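Local coordinates for protein aminotransferase (Neisseria meningitidis Z2491, PDB 3JTX) that probably catalyses the pyridoxal-phosphate-dependent transfer of amino groups, as a class I and II (fold type I) aminotransferase that carries its cofactor on a lysine, at residues Pro40-Pro45 with Arg301-Lys306; Phe307-Pro312 with Thr383-Ala388. All blocks are in the same frame, centred on the assembly; numbering follows the deposited sequence.

Interaction 1. Residues Pro40-Pro45 with Arg301-Lys306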
# COMPACT_ATOMS: atom_id res chain seq x y z
N PRO A 40 -19.06 -1.01 7.68
CA PRO A 40 -19.78 -0.34 8.76
C PRO A 40 -20.34 1.01 8.33
O PRO A 40 -19.90 1.57 7.33
CB PRO A 40 -18.71 -0.16 9.85
CG PRO A 40 -17.41 -0.12 9.10
CD PRO A 40 -17.60 -1.03 7.91
N LYS A 41 -21.31 1.49 9.11
CA LYS A 41 -21.95 2.78 8.87
C LYS A 41 -22.04 3.64 10.13
O LYS A 41 -22.74 4.65 10.14
CB LYS A 41 -23.36 2.57 8.28
CG LYS A 41 -23.37 2.01 6.87
CD LYS A 41 -24.64 2.40 6.10
N HIS A 42 -21.35 3.25 11.21
CA HIS A 42 -21.33 4.05 12.42
C HIS A 42 -20.23 5.11 12.28
O HIS A 42 -19.24 4.88 11.59
CB HIS A 42 -21.07 3.19 13.66
CG HIS A 42 -22.10 2.13 13.88
ND1 HIS A 42 -21.85 1.00 14.64
CD2 HIS A 42 -23.38 2.01 13.43
CE1 HIS A 42 -22.93 0.24 14.65
NE2 HIS A 42 -23.87 0.82 13.93
N PRO A 43 -20.40 6.26 12.95
CA PRO A 43 -19.45 7.36 12.78
C PRO A 43 -18.10 7.17 13.49
O PRO A 43 -18.00 6.43 14.48
CB PRO A 43 -20.19 8.57 13.37
CG PRO A 43 -21.19 8.00 14.34
CD PRO A 43 -21.50 6.59 13.88
N THR A 44 -17.09 7.85 12.96
CA THR A 44 -15.75 7.86 13.53
C THR A 44 -15.74 8.58 14.88
O THR A 44 -16.30 9.65 15.00
CB THR A 44 -14.78 8.55 12.56
OG1 THR A 44 -14.76 7.82 11.32
CG2 THR A 44 -13.36 8.62 13.14
N PRO A 45 -15.09 7.98 15.89
CA PRO A 45 -15.00 8.62 17.21
C PRO A 45 -14.01 9.77 17.29
O PRO A 45 -12.97 9.73 16.65
CB PRO A 45 -14.52 7.48 18.12
CG PRO A 45 -13.82 6.56 17.23
CD PRO A 45 -14.45 6.66 15.88
N ARG A 301 -22.12 -2.00 21.73
CA ARG A 301 -23.47 -1.84 22.27
C ARG A 301 -24.52 -1.53 21.17
O ARG A 301 -25.65 -2.03 21.23
CB ARG A 301 -23.49 -0.77 23.36
CG ARG A 301 -24.83 -0.59 24.09
N LEU A 302 -24.15 -0.73 20.16
CA LEU A 302 -25.05 -0.46 19.03
C LEU A 302 -25.42 -1.76 18.31
O LEU A 302 -26.59 -1.98 18.00
CB LEU A 302 -24.43 0.52 18.02
CG LEU A 302 -24.21 1.98 18.42
CD1 LEU A 302 -23.41 2.70 17.32
CD2 LEU A 302 -25.53 2.72 18.71
N TYR A 303 -24.43 -2.62 18.06
CA TYR A 303 -24.71 -3.87 17.34
C TYR A 303 -25.53 -4.85 18.19
O TYR A 303 -26.43 -5.51 17.68
CB TYR A 303 -23.42 -4.53 16.87
CG TYR A 303 -22.70 -3.79 15.76
CD1 TYR A 303 -23.26 -3.67 14.48
CD2 TYR A 303 -21.44 -3.25 15.97
CE1 TYR A 303 -22.58 -3.01 13.45
CE2 TYR A 303 -20.75 -2.60 14.95
CZ TYR A 303 -21.32 -2.48 13.69
OH TYR A 303 -20.64 -1.83 12.67
N GLN A 304 -25.17 -4.97 19.47
CA GLN A 304 -25.92 -5.78 20.43
C GLN A 304 -27.42 -5.44 20.42
O GLN A 304 -28.27 -6.34 20.37
CB GLN A 304 -25.35 -5.57 21.84
CG GLN A 304 -26.15 -6.16 22.99
CD GLN A 304 -25.77 -7.60 23.35
OE1 GLN A 304 -24.59 -7.96 23.40
NE2 GLN A 304 -26.78 -8.41 23.64
N GLU A 305 -27.74 -4.15 20.45
CA GLU A 305 -29.14 -3.70 20.47
C GLU A 305 -29.84 -4.18 19.21
O GLU A 305 -30.93 -4.73 19.26
CB GLU A 305 -29.18 -2.17 20.58
CG GLU A 305 -30.58 -1.58 20.64
CD GLU A 305 -30.59 -0.05 20.63
OE1 GLU A 305 -29.55 0.58 20.33
OE2 GLU A 305 -31.68 0.52 20.91
N LYS A 306 -29.19 -4.01 18.06
CA LYS A 306 -29.79 -4.44 16.80
C LYS A 306 -30.11 -5.94 16.80
O LYS A 306 -31.22 -6.34 16.44
CB LYS A 306 -28.86 -4.13 15.62
CG LYS A 306 -28.60 -2.64 15.40
CD LYS A 306 -27.68 -2.41 14.21
CE LYS A 306 -26.80 -1.17 14.39
NZ LYS A 306 -25.97 -0.94 13.16
O HOH W 1 -22.29 -0.19 11.21
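Lys306 NZ donates a hydrogen bond of 2.8 Å to His42 NE2, and the carbonyl oxygens of Leu377 and Ala379 accept further bonds from the same ammonium group. The nitrogen lies only 16° out of the imidazole plane. The Lys306 chain, bent at chi3 where CE is set, meets the histidine tip to tip. At the other ring nitrogen, His42 ND1 is hydrogen-bonded to Asn299 OD1, about two turns earlier on the helix of Lys306. With both nitrogens engaged, the rotation of the imidazole is fixed; a lysine donor at NE2 and an amide oxygen at ND1 are consistent with a neutral ring protonated at ND1.

The faces of the imidazole are filled as well. Leu302 CD1 sits over one, 3.6 Å from the ring centroid and 11° off the normal, a clear CH-pi contact. Over the other lies a water that gives a hydrogen bond of 2.7 Å to Tyr303 OH and accepts one from Lys41 N, so it ties the loop backbone to the helix. The Tyr303 ring meets the imidazole obliquely, planes at 39°, with His42 CE1 3.3 Å from Tyr303 CZ above the phenol face. Pro40 CB touches the hydroxyl of the same tyrosine.

The contact thus pins the loop between strand 33-34 and helix 46-54 to helix 294-314. Phe327 meets the Tyr303 ring, helix 381-394 packs on Lys306 through Val381 and Cys384, and Tyr62 of the second subunit packs on Pro40.

Interaction 2. Residues Phe307-Pro312 with Thr383-Ala388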
# COMPACT_ATOMS: atom_id res chain seq x y z
N PHE A 307 -29.13 -6.77 17.17
CA PHE A 307 -29.30 -8.23 17.15
C PHE A 307 -30.34 -8.68 18.18
O PHE A 307 -31.13 -9.59 17.90
CB PHE A 307 -27.98 -8.94 17.42
CG PHE A 307 -27.14 -9.13 16.19
CD1 PHE A 307 -27.28 -10.26 15.41
CD2 PHE A 307 -26.20 -8.19 15.83
CE1 PHE A 307 -26.51 -10.45 14.28
CE2 PHE A 307 -25.42 -8.36 14.71
CZ PHE A 307 -25.57 -9.50 13.92
N GLU A 308 -30.33 -8.06 19.36
CA GLU A 308 -31.27 -8.37 20.42
C GLU A 308 -32.72 -8.26 19.96
O GLU A 308 -33.56 -9.03 20.39
CB GLU A 308 -31.08 -7.43 21.61
CG GLU A 308 -30.09 -7.92 22.60
CD GLU A 308 -29.81 -6.92 23.71
OE1 GLU A 308 -30.39 -5.80 23.69
OE2 GLU A 308 -29.00 -7.26 24.60
N ARG A 309 -32.99 -7.29 19.08
CA ARG A 309 -34.34 -7.04 18.59
C ARG A 309 -34.65 -7.81 17.30
O ARG A 309 -35.75 -8.33 17.14
CB ARG A 309 -34.54 -5.55 18.40
CG ARG A 309 -34.35 -4.77 19.70
CD ARG A 309 -34.61 -3.28 19.56
NE ARG A 309 -35.99 -3.00 19.15
CZ ARG A 309 -36.44 -1.82 18.71
NH1 ARG A 309 -35.64 -0.76 18.64
NH2 ARG A 309 -37.72 -1.70 18.35
N VAL A 310 -33.66 -7.91 16.40
CA VAL A 310 -33.85 -8.55 15.10
C VAL A 310 -33.98 -10.08 15.18
O VAL A 310 -34.82 -10.67 14.50
CB VAL A 310 -32.71 -8.16 14.11
CG1 VAL A 310 -32.76 -9.01 12.86
CG2 VAL A 310 -32.79 -6.68 13.76
N ILE A 311 -33.12 -10.74 15.97
CA ILE A 311 -33.11 -12.20 15.98
C ILE A 311 -34.48 -12.77 16.37
O ILE A 311 -35.02 -13.62 15.65
CB ILE A 311 -31.97 -12.79 16.84
CG1 ILE A 311 -30.61 -12.53 16.19
CG2 ILE A 311 -32.18 -14.29 17.09
CD1 ILE A 311 -30.38 -13.26 14.86
N PRO A 312 -35.07 -12.30 17.49
CA PRO A 312 -36.39 -12.84 17.85
C PRO A 312 -37.49 -12.53 16.83
O PRO A 312 -38.44 -13.31 16.70
CB PRO A 312 -36.71 -12.21 19.21
CG PRO A 312 -35.61 -11.28 19.53
CD PRO A 312 -34.57 -11.31 18.46
N THR A 383 -34.21 1.04 11.38
CA THR A 383 -34.20 0.51 10.01
C THR A 383 -34.09 -1.02 9.98
O THR A 383 -34.80 -1.68 9.20
CB THR A 383 -33.06 1.14 9.18
OG1 THR A 383 -33.27 2.55 9.12
CG2 THR A 383 -33.00 0.57 7.76
N CYS A 384 -33.20 -1.57 10.81
CA CYS A 384 -33.00 -3.02 10.88
C CYS A 384 -34.25 -3.77 11.34
O CYS A 384 -34.61 -4.81 10.78
CB CYS A 384 -31.83 -3.39 11.80
SG CYS A 384 -30.23 -2.90 11.15
N VAL A 385 -34.88 -3.25 12.39
CA VAL A 385 -36.07 -3.84 12.98
C VAL A 385 -37.21 -3.83 11.97
O VAL A 385 -37.89 -4.85 11.79
CB VAL A 385 -36.49 -3.08 14.27
CG1 VAL A 385 -37.94 -3.41 14.68
CG2 VAL A 385 -35.51 -3.42 15.38
N LYS A 386 -37.42 -2.69 11.32
CA LYS A 386 -38.44 -2.61 10.27
C LYS A 386 -38.15 -3.58 9.12
O LYS A 386 -39.06 -4.20 8.60
CB LYS A 386 -38.56 -1.21 9.70
CG LYS A 386 -39.56 -1.12 8.57
CD LYS A 386 -39.80 0.29 8.10
CE LYS A 386 -41.02 0.35 7.19
NZ LYS A 386 -40.74 -0.24 5.86
N ALA A 387 -36.89 -3.68 8.72
CA ALA A 387 -36.50 -4.64 7.68
C ALA A 387 -36.86 -6.07 8.11
O ALA A 387 -37.43 -6.83 7.33
CB ALA A 387 -35.00 -4.52 7.36
N ALA A 388 -36.55 -6.43 9.36
CA ALA A 388 -36.81 -7.78 9.86
C ALA A 388 -38.31 -8.08 9.83
O ALA A 388 -38.74 -9.15 9.39
CB ALA A 388 -36.24 -7.96 11.27
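Val310 points its two methyl groups at different residues of the neighbouring helix. Its CG1 is anti to the backbone N (chi1 169°) and meets Ala388 CB at 4.0 Å, while CG2, anti to the carbonyl carbon, rests 3.9 Å from Cys384 CB. One branched side chain therefore spans a full turn of helix 383-388, touching residues four apart. Cys384 takes part through CB, its SG lying beside its own backbone N. Across from CG1 the partner is only an alanine methyl; the segment axes lie 9.1 Å apart and run parallel within 4°, with the CA atoms of Val310 and Val385 5.6 Å apart.

Val385 has the same rotamer as Val310 but faces a different kind of partner. Its CG2 lies over the centre of the Arg309 guanidinium, 3.8 Å from CZ, and is equally close to Arg309 CB. The arginine chain is extended through chi2 and bent at chi3 (62°), which turns NE back from the extended line; beyond it the guanidinium crosses the valine obliquely. Val385 CG1 comes near Arg309 NH2 at a looser distance.

The contact holds helix 294-314 side by side with helix 381-394, near the C-terminal end of the chain. Ile329 of strand 328-332 also packs on Val310, while Ile313 and Leu314 extend the apolar seam to Ala388. No hydrogen bond joins the two segments. Their cohesion rests on van der Waals contact between aliphatic groups, with the arginine using its stem and guanidinium face to shield Val385 at the exposed margin, which leaves the in-plane N-H groups directed elsewhere than at the valine.

Helix 294-314 serves both contacts, offering successive turns first to a loop and then to another helix. Both are largely buried, each with one exposed residue at its margin, Leu302 in interaction 1 and Arg309 in interaction 2. Their chemistry differs with their place. Interaction 1, its centre about 17 Å from the centre of the chain and beside the second subunit, holds an irregular loop through polar bonds, a water and rings; interaction 2, its centre about 23 Å out and untouched by the other chain, joins two regular helices by apolar packing. The centres lie about 14 Å apart, and Lys306 CD against Cys384 SG (4.0 Å) links one contact to the other.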